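PDB 3T6Q: CD180 antigen from Mus musculus, which may cooperate with MD-1 and TLR4 in the innate immune response of B cells to bacterial lipopolysaccharide, leading to NF-kappa-B activation. Local coordinates for residues F61-R66 and T85-A90; S143-K148 and K170-S175; I259-H264 and L283-T288; N470-L475 and H494-L499. All coordinates share one frame; numbering follows the deposited sequence.

Contact 1. Residues F61-R66 and T85-A90; sequences FLDLTR and TLVLTA
Phe61 pairs with Thr85, Leu62 with Leu86 and Asp63 with Val87 in a parallel strand contact between leucine-rich repeats 2 and 3 on the concave face of the solenoid. The strand axes run 4.9 Å apart and only 4° from parallel. Leu62 N donates to Thr85 O at 3.1 Å, Val87 N returns a bond to Leu62 O, and Leu64 N, just past the strand, donates to Val87 O at 2.8 Å. Beyond the strands the register persists, and Arg66 N reaches Thr89 O at 2.9 Å.

On the face carrying Phe61 and Asp63, CD2 and CE2 of the Phe61 ring lie beside CB and CG2 of Thr85. In Asp63 chi1 of -174° sets CG anti to the backbone N. Its OD1 lies 3.3 Å from Val87 CB; the same oxygen accepts from Thr65 N, making an Asx turn, and from Thr65 OG1 on its syn lone pair. On the other face Leu62 CD2 meets Leu86 CD1 at 4.0 Å. Just beyond the strands Leu64 CD1 meets Leu88 CD2 at 3.8 Å, these leucines also side by side. Ala90 O sits over one face of the Arg66 guanidinium, whose NE bonds the backbone of another protein chain; Asp63 OD2 is paired with a basic side chain of another protein chain. Strand 37-39 flanks 61-63, and strand 109-111 continues the series beyond 85-87.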
loop_
_atom_site.group_PDB
_atom_site.type_symbol
_atom_site.label_atom_id
_atom_site.label_comp_id
_atom_site.label_asym_id
_atom_site.label_seq_id
_atom_site.Cartn_x
_atom_site.Cartn_y
_atom_site.Cartn_z
ATOM N N PHE A 61 5.168 23.162 -14.281
ATOM C CA PHE A 61 5.678 21.841 -13.844
ATOM C C PHE A 61 5.954 21.939 -12.339
ATOM O O PHE A 61 6.741 22.771 -11.909
ATOM C CB PHE A 61 7.007 21.495 -14.591
ATOM C CG PHE A 61 7.629 20.153 -14.178
ATOM C CD1 PHE A 61 8.515 20.080 -13.098
ATOM C CD2 PHE A 61 7.288 18.975 -14.842
ATOM C CE1 PHE A 61 9.075 18.872 -12.705
ATOM C CE2 PHE A 61 7.835 17.754 -14.449
ATOM C CZ PHE A 61 8.726 17.710 -13.380
ATOM N N LEU A 62 5.348 21.073 -11.537
ATOM C CA LEU A 62 5.618 21.065 -10.098
ATOM C C LEU A 62 5.798 19.608 -9.621
ATOM O O LEU A 62 4.893 18.812 -9.719
ATOM C CB LEU A 62 4.426 21.720 -9.356
ATOM C CG LEU A 62 4.440 21.720 -7.806
ATOM C CD1 LEU A 62 5.679 22.421 -7.325
ATOM C CD2 LEU A 62 3.158 22.340 -7.273
ATOM N N ASP A 63 6.968 19.289 -9.099
ATOM C CA ASP A 63 7.246 17.937 -8.624
ATOM C C ASP A 63 7.392 17.930 -7.079
ATOM O O ASP A 63 8.369 18.464 -6.517
ATOM C CB ASP A 63 8.530 17.461 -9.299
ATOM C CG ASP A 63 8.890 15.974 -8.998
ATOM O OD1 ASP A 63 8.187 15.279 -8.228
ATOM O OD2 ASP A 63 9.907 15.526 -9.562
ATOM N N LEU A 64 6.424 17.294 -6.434
ATOM C CA LEU A 64 6.363 17.121 -4.981
ATOM C C LEU A 64 6.601 15.611 -4.566
ATOM O O LEU A 64 6.119 15.152 -3.536
ATOM C CB LEU A 64 4.995 17.607 -4.515
ATOM C CG LEU A 64 4.703 19.103 -4.812
ATOM C CD1 LEU A 64 3.218 19.388 -4.651
ATOM C CD2 LEU A 64 5.547 20.019 -3.962
ATOM N N THR A 65 7.348 14.883 -5.386
ATOM C CA THR A 65 7.704 13.476 -5.114
ATOM C C THR A 65 8.270 13.304 -3.709
ATOM O O THR A 65 9.188 14.027 -3.317
ATOM C CB THR A 65 8.766 12.980 -6.114
ATOM O OG1 THR A 65 8.178 12.884 -7.405
ATOM C CG2 THR A 65 9.352 11.591 -5.694
ATOM N N ARG A 66 7.686 12.381 -2.950
ATOM C CA ARG A 66 8.189 12.013 -1.635
ATOM C C ARG A 66 8.509 13.252 -0.740
ATOM O O ARG A 66 9.655 13.431 -0.266
ATOM C CB ARG A 66 9.367 11.025 -1.708
ATOM C CG ARG A 66 9.717 10.447 -0.315
ATOM C CD ARG A 66 10.507 9.155 -0.271
ATOM N NE ARG A 66 9.705 8.041 -0.761
ATOM C CZ ARG A 66 9.009 7.204 -0.006
ATOM N NH1 ARG A 66 8.320 6.263 -0.586
ATOM N NH2 ARG A 66 8.977 7.328 1.315
ATOM N N THR A 85 1.964 19.733 -15.547
ATOM C CA THR A 85 2.353 18.429 -14.925
ATOM C C THR A 85 2.402 18.636 -13.428
ATOM O O THR A 85 2.995 19.605 -12.960
ATOM C CB THR A 85 3.744 17.979 -15.433
ATOM O OG1 THR A 85 3.627 17.714 -16.831
ATOM C CG2 THR A 85 4.268 16.659 -14.735
ATOM N N LEU A 86 1.738 17.762 -12.688
ATOM C CA LEU A 86 1.869 17.800 -11.229
ATOM C C LEU A 86 2.291 16.384 -10.751
ATOM O O LEU A 86 1.674 15.409 -11.145
ATOM C CB LEU A 86 0.510 18.159 -10.649
ATOM C CG LEU A 86 0.383 18.078 -9.099
ATOM C CD1 LEU A 86 1.386 19.006 -8.461
ATOM C CD2 LEU A 86 -1.066 18.335 -8.701
ATOM N N VAL A 87 3.367 16.291 -9.972
ATOM C CA VAL A 87 3.850 14.962 -9.527
ATOM C C VAL A 87 3.671 14.855 -8.003
ATOM O O VAL A 87 4.334 15.577 -7.265
ATOM C CB VAL A 87 5.330 14.793 -9.848
ATOM C CG1 VAL A 87 5.809 13.354 -9.559
ATOM C CG2 VAL A 87 5.637 15.132 -11.326
ATOM N N LEU A 88 2.765 13.993 -7.554
ATOM C CA LEU A 88 2.521 13.791 -6.096
ATOM C C LEU A 88 2.937 12.388 -5.648
ATOM O O LEU A 88 2.503 11.881 -4.605
ATOM C CB LEU A 88 1.031 14.035 -5.764
ATOM C CG LEU A 88 0.760 15.565 -5.666
ATOM C CD1 LEU A 88 -0.737 15.774 -5.865
ATOM C CD2 LEU A 88 1.244 16.167 -4.330
ATOM N N THR A 89 3.725 11.751 -6.491
ATOM C CA THR A 89 4.188 10.388 -6.273
ATOM C C THR A 89 4.848 10.207 -4.892
ATOM O O THR A 89 5.619 11.059 -4.467
ATOM C CB THR A 89 5.178 10.036 -7.387
ATOM O OG1 THR A 89 4.416 9.951 -8.608
ATOM C CG2 THR A 89 5.853 8.640 -7.111
ATOM N N ALA A 90 4.542 9.081 -4.244
ATOM C CA ALA A 90 5.226 8.615 -3.028
ATOM C C ALA A 90 4.975 9.514 -1.797
ATOM O O ALA A 90 5.853 9.651 -0.923
ATOM C CB ALA A 90 6.721 8.403 -3.241
#

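Contact 2. Residues S143-K148 and K170-S175; sequences SIKLPK and KEDMSS
Ile144 lays CG1 against Asp172 CB at 3.8 Å, the two side chains crossing at about a right angle, and carries CD1 on to Met173 SD at 3.7 Å. The aliphatic part of Lys145 also lies against the helical segment: its CB lies 3.5 Å from Asp172 OD1, and its CG packs on CB and OG of Ser175.

A direct hydrogen bond across the segments runs from Leu146 N to Ser175 OG, 2.9 Å and nearly straight at 168°. Ser175 OG donates in turn to Asp172 O at 2.7 Å, so one hydroxyl, as acceptor and donor, links the loop of repeat 5 and the short helix 170-174 of repeat 6. A water accepts from Ile144 N and donates to Asp172 OD2, which also takes the N-H of Ser169 just before the helix. On the loop side, Ser143 OG accepts from Lys145 N in an ST turn.

Lys145 NZ stands 5.0 Å from both Asp172 OD1 and Glu171 OE1, too far for a salt bridge, although the opposite charges may still attract weakly. Neighbouring repeats are therefore joined here on the outer side of the solenoid by backbone-to-hydroxyl and water-mediated bonds beside a small apolar contact, rather than by direct ion pairing.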
loop_
_atom_site.group_PDB
_atom_site.type_symbol
_atom_site.label_atom_id
_atom_site.label_comp_id
_atom_site.label_asym_id
_atom_site.label_seq_id
_atom_site.Cartn_x
_atom_site.Cartn_y
_atom_site.Cartn_z
ATOM N N SER A 143 -9.713 -1.854 -9.442
ATOM C CA SER A 143 -10.559 -1.717 -10.613
ATOM C C SER A 143 -10.038 -0.588 -11.473
ATOM O O SER A 143 -9.577 0.418 -10.949
ATOM C CB SER A 143 -11.996 -1.373 -10.169
ATOM O OG SER A 143 -12.809 -1.197 -11.316
ATOM N N ILE A 144 -10.160 -0.726 -12.792
ATOM C CA ILE A 144 -9.803 0.374 -13.711
ATOM C C ILE A 144 -10.950 1.412 -13.925
ATOM O O ILE A 144 -10.730 2.477 -14.523
ATOM C CB ILE A 144 -9.285 -0.181 -15.072
ATOM C CG1 ILE A 144 -10.404 -0.796 -15.886
ATOM C CG2 ILE A 144 -8.283 -1.323 -14.850
ATOM C CD1 ILE A 144 -10.042 -0.970 -17.345
ATOM N N LYS A 145 -12.146 1.111 -13.427
ATOM C CA LYS A 145 -13.340 1.930 -13.721
ATOM C C LYS A 145 -13.106 3.385 -13.363
ATOM O O LYS A 145 -12.676 3.706 -12.256
ATOM C CB LYS A 145 -14.583 1.378 -13.027
ATOM C CG LYS A 145 -15.846 2.177 -13.398
ATOM C CD LYS A 145 -17.107 1.328 -13.499
ATOM C CE LYS A 145 -17.294 0.388 -12.326
ATOM N NZ LYS A 145 -17.828 1.109 -11.143
ATOM N N LEU A 146 -13.325 4.266 -14.324
ATOM C CA LEU A 146 -13.190 5.693 -14.090
ATOM C C LEU A 146 -14.480 6.195 -13.418
ATOM O O LEU A 146 -15.563 5.659 -13.702
ATOM C CB LEU A 146 -12.879 6.422 -15.394
ATOM C CG LEU A 146 -11.527 6.005 -15.997
ATOM C CD1 LEU A 146 -11.338 6.669 -17.344
ATOM C CD2 LEU A 146 -10.354 6.370 -15.077
ATOM N N PRO A 147 -14.360 7.179 -12.493
ATOM C CA PRO A 147 -15.531 7.644 -11.746
ATOM C C PRO A 147 -16.492 8.464 -12.627
ATOM O O PRO A 147 -16.066 9.049 -13.622
ATOM C CB PRO A 147 -14.904 8.535 -10.661
ATOM C CG PRO A 147 -13.716 9.139 -11.344
ATOM C CD PRO A 147 -13.164 7.993 -12.172
ATOM N N LYS A 148 -17.775 8.491 -12.257
ATOM C CA LYS A 148 -18.794 9.247 -12.992
ATOM C C LYS A 148 -18.382 10.716 -13.123
ATOM O O LYS A 148 -17.988 11.351 -12.132
ATOM C CB LYS A 148 -20.175 9.147 -12.310
ATOM C CG LYS A 148 -20.542 7.779 -11.728
ATOM C CD LYS A 148 -20.316 7.700 -10.214
ATOM C CE LYS A 148 -18.999 7.014 -9.847
ATOM N NZ LYS A 148 -19.104 5.527 -9.902
ATOM N N LYS A 170 -17.260 -5.565 -18.349
ATOM C CA LYS A 170 -17.879 -4.666 -19.332
ATOM C C LYS A 170 -18.041 -3.240 -18.823
ATOM O O LYS A 170 -17.715 -2.267 -19.504
ATOM C CB LYS A 170 -19.274 -5.191 -19.694
ATOM C CG LYS A 170 -19.312 -6.329 -20.696
ATOM C CD LYS A 170 -20.759 -6.753 -20.926
ATOM C CE LYS A 170 -20.937 -7.428 -22.268
ATOM N NZ LYS A 170 -22.387 -7.641 -22.517
ATOM N N GLU A 171 -18.548 -3.122 -17.602
ATOM C CA GLU A 171 -18.750 -1.820 -16.958
ATOM C C GLU A 171 -17.465 -1.033 -16.823
ATOM O O GLU A 171 -17.423 0.167 -17.149
ATOM C CB GLU A 171 -19.346 -2.041 -15.574
ATOM C CG GLU A 171 -20.356 -0.997 -15.176
ATOM C CD GLU A 171 -21.440 -1.584 -14.298
ATOM O OE1 GLU A 171 -21.106 -2.032 -13.176
ATOM O OE2 GLU A 171 -22.616 -1.599 -14.735
ATOM N N ASP A 172 -16.411 -1.708 -16.356
ATOM C CA ASP A 172 -15.056 -1.106 -16.301
ATOM C C ASP A 172 -14.658 -0.541 -17.646
ATOM O O ASP A 172 -14.222 0.608 -17.751
ATOM C CB ASP A 172 -14.001 -2.168 -15.921
ATOM C CG ASP A 172 -14.183 -2.722 -14.504
ATOM O OD1 ASP A 172 -14.842 -2.032 -13.690
ATOM O OD2 ASP A 172 -13.645 -3.839 -14.203
ATOM N N MET A 173 -14.773 -1.390 -18.668
ATOM C CA MET A 173 -14.368 -1.003 -20.022
ATOM C C MET A 173 -15.244 0.112 -20.595
ATOM O O MET A 173 -14.731 0.994 -21.276
ATOM C CB MET A 173 -14.319 -2.233 -20.966
ATOM C CG MET A 173 -13.363 -3.348 -20.530
ATOM S SD MET A 173 -11.683 -2.749 -20.155
ATOM C CE MET A 173 -11.299 -1.875 -21.651
ATOM N N SER A 174 -16.548 0.120 -20.291
ATOM C CA SER A 174 -17.392 1.208 -20.840
ATOM C C SER A 174 -17.069 2.575 -20.228
ATOM O O SER A 174 -17.276 3.590 -20.858
ATOM C CB SER A 174 -18.886 0.874 -20.763
ATOM O OG SER A 174 -19.273 0.730 -19.423
ATOM N N SER A 175 -16.495 2.598 -19.016
ATOM C CA SER A 175 -16.081 3.874 -18.413
ATOM C C SER A 175 -14.967 4.597 -19.210
ATOM O O SER A 175 -14.745 5.795 -19.013
ATOM C CB SER A 175 -15.696 3.686 -16.928
ATOM O OG SER A 175 -14.391 3.128 -16.785
HETATM O O HOH W 1 -11.085 -3.459 -13.534
HETATM O O HOH W 2 -16.587 7.557 -16.647
#

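Contact 3. Residues I259-H264 and L283-T288; sequences INLQKH and LDLTAT
Asp284 N donates to Ile259 O and Asp284 O accepts from Leu261 N, both at 2.9 Å, the second nearly straight at 171°. A third backbone bond, Lys263 N to Thr286 O at 3.0 Å, carries the parallel pairing past the strand ends into the turn formed by Leu261 to His264. Each segment also braces itself with an Asx turn: Asn260 OD1 takes Gln262 N, while Asp284 OD1 takes both Thr286 N and Thr286 OG1.

Those turns fix two neighbouring flat groups. Asn260 and Asp284 point the same way, their amide and carboxylate planes 32° apart, with ND2 of Asn260 3.3 Å from Asp284 CG; the angle to OD2 is too poor for a hydrogen bond. Farther out, Lys263 brings CG and NZ near Ala287 CB, and a water bridges its NZ to Ala287 O. The same NZ forms a salt bridge with Glu236, and Gln262 NE2 bonds the backbone of another protein chain.

On the opposite face Ile259 CG2 meets Leu283 CD1 at 3.8 Å. Just past the strands Leu261 CB meets Leu285 CD2 at 4.1 Å, and Thr288 CG2 lies 3.4 Å from Leu261 O and equally near His264 O. Parallel strands one repeat apart, with aliphatic residues turned inward, are the hallmark of the leucine-rich-repeat solenoid; here, at repeats 8 and 9, the other face carries Asn260 and Asp284.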
loop_
_atom_site.group_PDB
_atom_site.type_symbol
_atom_site.label_atom_id
_atom_site.label_comp_id
_atom_site.label_asym_id
_atom_site.label_seq_id
_atom_site.Cartn_x
_atom_site.Cartn_y
_atom_site.Cartn_z
ATOM N N ILE A 259 3.357 -7.345 -31.194
ATOM C CA ILE A 259 3.203 -8.084 -29.941
ATOM C C ILE A 259 4.570 -8.404 -29.365
ATOM O O ILE A 259 5.524 -8.745 -30.117
ATOM C CB ILE A 259 2.342 -9.361 -30.097
ATOM C CG1 ILE A 259 2.130 -10.074 -28.761
ATOM C CG2 ILE A 259 2.929 -10.308 -31.122
ATOM C CD1 ILE A 259 0.994 -11.121 -28.838
ATOM N N ASN A 260 4.665 -8.320 -28.028
ATOM C CA ASN A 260 5.928 -8.654 -27.351
ATOM C C ASN A 260 5.624 -9.822 -26.424
ATOM O O ASN A 260 4.636 -9.782 -25.652
ATOM C CB ASN A 260 6.433 -7.410 -26.552
ATOM C CG ASN A 260 7.798 -7.672 -25.896
ATOM O OD1 ASN A 260 7.916 -8.548 -25.048
ATOM N ND2 ASN A 260 8.790 -6.921 -26.275
ATOM N N LEU A 261 6.435 -10.877 -26.496
ATOM C CA LEU A 261 6.285 -12.031 -25.653
ATOM C C LEU A 261 7.601 -12.364 -24.921
ATOM O O LEU A 261 7.914 -13.534 -24.683
ATOM C CB LEU A 261 5.838 -13.235 -26.539
ATOM C CG LEU A 261 4.365 -13.124 -26.973
ATOM C CD1 LEU A 261 3.989 -13.981 -28.176
ATOM C CD2 LEU A 261 3.446 -13.427 -25.762
ATOM N N GLN A 262 8.379 -11.345 -24.585
ATOM C CA GLN A 262 9.707 -11.627 -24.026
ATOM C C GLN A 262 9.679 -12.520 -22.765
ATOM O O GLN A 262 8.731 -12.448 -21.955
ATOM C CB GLN A 262 10.434 -10.300 -23.739
ATOM C CG GLN A 262 9.828 -9.501 -22.557
ATOM C CD GLN A 262 10.887 -8.635 -21.854
ATOM O OE1 GLN A 262 11.652 -7.943 -22.491
ATOM N NE2 GLN A 262 10.913 -8.686 -20.535
ATOM N N LYS A 263 10.716 -13.352 -22.629
ATOM C CA LYS A 263 11.035 -14.106 -21.401
ATOM C C LYS A 263 10.076 -15.232 -21.099
ATOM O O LYS A 263 10.245 -15.912 -20.105
ATOM C CB LYS A 263 11.226 -13.197 -20.185
ATOM C CG LYS A 263 12.427 -12.259 -20.349
ATOM C CD LYS A 263 13.034 -11.881 -19.001
ATOM C CE LYS A 263 14.394 -11.206 -19.221
ATOM N NZ LYS A 263 15.498 -12.185 -19.375
ATOM N N HIS A 264 9.053 -15.435 -21.940
ATOM C CA HIS A 264 8.297 -16.689 -21.838
ATOM C C HIS A 264 9.120 -17.833 -22.314
ATOM O O HIS A 264 10.073 -17.657 -23.115
ATOM C CB HIS A 264 6.970 -16.620 -22.621
ATOM C CG HIS A 264 5.970 -15.693 -21.987
ATOM N ND1 HIS A 264 5.271 -16.039 -20.869
ATOM C CD2 HIS A 264 5.619 -14.384 -22.291
ATOM C CE1 HIS A 264 4.483 -15.016 -20.504
ATOM N NE2 HIS A 264 4.706 -13.986 -21.364
ATOM N N LEU A 283 6.842 -8.904 -34.246
ATOM C CA LEU A 283 6.813 -9.938 -33.202
ATOM C C LEU A 283 8.145 -9.895 -32.435
ATOM O O LEU A 283 9.246 -9.923 -33.029
ATOM C CB LEU A 283 6.574 -11.344 -33.801
ATOM C CG LEU A 283 6.869 -12.572 -32.928
ATOM C CD1 LEU A 283 5.859 -12.581 -31.778
ATOM C CD2 LEU A 283 6.702 -13.776 -33.834
ATOM N N ASP A 284 8.039 -9.814 -31.122
ATOM C CA ASP A 284 9.254 -9.727 -30.275
ATOM C C ASP A 284 9.370 -10.961 -29.382
ATOM O O ASP A 284 8.565 -11.147 -28.455
ATOM C CB ASP A 284 9.216 -8.458 -29.406
ATOM C CG ASP A 284 10.574 -8.150 -28.764
ATOM O OD1 ASP A 284 11.238 -9.101 -28.245
ATOM O OD2 ASP A 284 10.991 -6.963 -28.833
ATOM N N LEU A 285 10.401 -11.770 -29.618
ATOM C CA LEU A 285 10.635 -13.001 -28.823
ATOM C C LEU A 285 11.956 -12.932 -28.040
ATOM O O LEU A 285 12.668 -13.933 -27.917
ATOM C CB LEU A 285 10.591 -14.204 -29.746
ATOM C CG LEU A 285 9.219 -14.447 -30.440
ATOM C CD1 LEU A 285 9.367 -15.498 -31.541
ATOM C CD2 LEU A 285 8.166 -14.911 -29.428
ATOM N N THR A 286 12.277 -11.732 -27.538
ATOM C CA THR A 286 13.499 -11.483 -26.775
ATOM C C THR A 286 13.622 -12.445 -25.585
ATOM O O THR A 286 12.664 -12.595 -24.789
ATOM C CB THR A 286 13.541 -10.039 -26.254
ATOM O OG1 THR A 286 13.639 -9.148 -27.356
ATOM C CG2 THR A 286 14.821 -9.838 -25.331
ATOM N N ALA A 287 14.755 -13.125 -25.500
ATOM C CA ALA A 287 15.092 -13.951 -24.310
ATOM C C ALA A 287 14.041 -15.029 -24.001
ATOM O O ALA A 287 13.656 -15.190 -22.840
ATOM C CB ALA A 287 15.325 -13.052 -23.095
ATOM N N THR A 288 13.621 -15.777 -25.012
ATOM C CA THR A 288 12.573 -16.782 -24.839
ATOM C C THR A 288 13.127 -18.203 -24.835
ATOM O O THR A 288 12.366 -19.184 -25.028
ATOM C CB THR A 288 11.467 -16.670 -25.935
ATOM O OG1 THR A 288 12.069 -16.612 -27.254
ATOM C CG2 THR A 288 10.553 -15.420 -25.640
HETATM O O HOH W 3 14.794 -15.033 -20.244
#

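Contact 4. Residues N470-L475 and H494-L499; sequences NSLQTL and HAFTSL
Asn470 and Gln473 carry the polar side of the contact, each reaching from the loop 470-475 to the turns of 494-499. Asn470 ND2 donates to Ala495 O at 2.9 Å and 170°, on a lone pair in the carbonyl plane and with the acceptor almost in its own amide plane; it also bonds Gln467 O. The other end of that amide is held as well, since OD1 accepts Leu472 N in an Asx turn. Gln473 and Ser498 each have two conformers, so the bonds between them are doubtful: in one, OE1 of Gln473 accepts Ser498 N, while its NE2 bonds His494 O weakly and also Lys468 O.

These loops follow one another on the side of the leucine-rich-repeat solenoid away from its concave strands, in repeats 16 and 17, and two type I turns, His494-Thr497 and Phe496-Leu499, shape the second of them.

Apolar contacts lie alongside. Leu472 CD1 approaches Phe496 CE1 at 3.7 Å, the two side chains side by side and pointing the same way, while Leu472 CB touches Leu499 CD1 at 4.1 Å. Leu499 CD2 lies 4.0 Å from Leu475 CB and also close to the carbonyl oxygens of Leu472 and Leu475. Leu481 of strand 480-482 packs against both Leu472 and Phe496.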
loop_
_atom_site.group_PDB
_atom_site.type_symbol
_atom_site.label_atom_id
_atom_site.label_comp_id
_atom_site.label_asym_id
_atom_site.label_seq_id
_atom_site.Cartn_x
_atom_site.Cartn_y
_atom_site.Cartn_z
ATOM N N ASN A 470 46.691 9.939 -45.959
ATOM C CA ASN A 470 46.017 9.128 -44.953
ATOM C C ASN A 470 44.732 8.538 -45.584
ATOM O O ASN A 470 44.368 8.905 -46.715
ATOM C CB ASN A 470 45.754 10.001 -43.717
ATOM C CG ASN A 470 44.871 11.206 -44.026
ATOM O OD1 ASN A 470 43.688 11.048 -44.385
ATOM N ND2 ASN A 470 45.429 12.421 -43.899
ATOM N N SER A 471 44.058 7.622 -44.891
ATOM C CA SER A 471 42.813 7.037 -45.457
ATOM C C SER A 471 41.660 8.026 -45.690
ATOM O O SER A 471 40.771 7.745 -46.490
ATOM C CB SER A 471 42.294 5.933 -44.551
ATOM O OG SER A 471 41.842 6.525 -43.344
ATOM N N LEU A 472 41.669 9.167 -44.983
ATOM C CA LEU A 472 40.522 10.090 -44.973
ATOM C C LEU A 472 40.392 10.948 -46.206
ATOM O O LEU A 472 39.310 11.449 -46.499
ATOM C CB LEU A 472 40.540 11.004 -43.727
ATOM C CG LEU A 472 40.703 10.328 -42.365
ATOM C CD1 LEU A 472 40.977 11.409 -41.321
ATOM C CD2 LEU A 472 39.450 9.523 -41.982
ATOM N N GLN A 473 41.486 11.140 -46.934
ATOM C CA GLN A 473 41.502 12.119 -48.026
ATOM C C GLN A 473 40.577 11.735 -49.221
ATOM O O GLN A 473 40.316 12.570 -50.084
ATOM C CB GLN A 473 42.949 12.422 -48.475
ATOM C CG GLN A 473 43.892 12.990 -47.393
ATOM C CD GLN A 473 43.928 14.523 -47.326
ATOM O OE1 GLN A 473 42.896 15.163 -47.197
ATOM N NE2 GLN A 473 45.137 15.109 -47.375
ATOM N N THR A 474 40.061 10.500 -49.246
ATOM C CA THR A 474 39.048 10.099 -50.248
ATOM C C THR A 474 37.594 10.431 -49.880
ATOM O O THR A 474 36.692 10.159 -50.674
ATOM C CB THR A 474 39.111 8.575 -50.586
ATOM O OG1 THR A 474 38.838 7.775 -49.406
ATOM C CG2 THR A 474 40.461 8.188 -51.201
ATOM N N LEU A 475 37.358 10.995 -48.692
ATOM C CA LEU A 475 35.980 11.170 -48.196
ATOM C C LEU A 475 35.463 12.605 -48.458
ATOM O O LEU A 475 35.216 13.385 -47.542
ATOM C CB LEU A 475 35.893 10.767 -46.687
ATOM C CG LEU A 475 36.340 9.306 -46.454
ATOM C CD1 LEU A 475 36.451 9.026 -44.962
ATOM C CD2 LEU A 475 35.388 8.303 -47.116
ATOM N N HIS A 494 48.250 19.585 -43.728
ATOM C CA HIS A 494 47.551 19.249 -44.964
ATOM C C HIS A 494 46.798 17.956 -44.860
ATOM O O HIS A 494 46.307 17.469 -45.868
ATOM C CB HIS A 494 48.519 19.226 -46.177
ATOM C CG HIS A 494 49.097 20.578 -46.503
ATOM N ND1 HIS A 494 48.321 21.641 -46.839
ATOM C CD2 HIS A 494 50.413 21.039 -46.485
ATOM C CE1 HIS A 494 49.109 22.716 -47.038
ATOM N NE2 HIS A 494 50.384 22.346 -46.820
ATOM N N ALA A 495 46.667 17.402 -43.646
ATOM C CA ALA A 495 46.003 16.100 -43.448
ATOM C C ALA A 495 44.528 16.011 -43.882
ATOM O O ALA A 495 44.040 14.920 -44.226
ATOM C CB ALA A 495 46.121 15.648 -41.996
ATOM N N PHE A 496 43.825 17.127 -43.809
ATOM C CA PHE A 496 42.374 17.153 -43.998
ATOM C C PHE A 496 42.006 18.060 -45.171
ATOM O O PHE A 496 40.826 18.389 -45.334
ATOM C CB PHE A 496 41.675 17.715 -42.760
ATOM C CG PHE A 496 41.874 16.911 -41.492
ATOM C CD1 PHE A 496 42.006 15.517 -41.513
ATOM C CD2 PHE A 496 41.880 17.570 -40.267
ATOM C CE1 PHE A 496 42.148 14.796 -40.322
ATOM C CE2 PHE A 496 42.003 16.857 -39.075
ATOM C CZ PHE A 496 42.137 15.473 -39.110
ATOM N N THR A 497 43.009 18.484 -45.957
ATOM C CA THR A 497 42.793 19.477 -47.028
ATOM C C THR A 497 41.735 19.079 -48.099
ATOM O O THR A 497 41.008 19.938 -48.600
ATOM C CB THR A 497 44.118 19.894 -47.716
ATOM O OG1 THR A 497 45.109 20.172 -46.716
ATOM C CG2 THR A 497 43.917 21.172 -48.540
ATOM N N SER A 498 41.665 17.792 -48.435
ATOM C CA SER A 498 40.669 17.309 -49.396
ATOM C C SER A 498 39.266 17.304 -48.800
ATOM O O SER A 498 38.279 17.274 -49.528
ATOM C CB SER A 498 41.034 15.917 -49.915
ATOM O OG SER A 498 41.201 15.002 -48.855
ATOM N N LEU A 499 39.175 17.362 -47.471
ATOM C CA LEU A 499 37.866 17.300 -46.780
ATOM C C LEU A 499 37.236 18.676 -46.628
ATOM O O LEU A 499 37.354 19.328 -45.578
ATOM C CB LEU A 499 38.012 16.631 -45.413
ATOM C CG LEU A 499 38.705 15.277 -45.534
ATOM C CD1 LEU A 499 39.227 14.867 -44.175
ATOM C CD2 LEU A 499 37.716 14.251 -46.064
#

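The four contacts come in series along the chain, each closing before the next opens, and each joins two successive leucine-rich repeats. Contacts 1 and 3 pair adjacent parallel strands of the concave face, with centres 34 Å apart; another protein chain reaches both. Contact 2 joins a loop to a short helix on the outer side, contact 4 two loops, and no other protein chain of the assembly touches their segments. The centres of contacts 1 and 2 are 26 Å apart, those of contacts 2 and 4 66 Å, on opposite sides of the chain's centre. Repeat-to-repeat joints thus recur around the horseshoe on both surfaces; the protein contacts on the inner one are consistent with a binding face there.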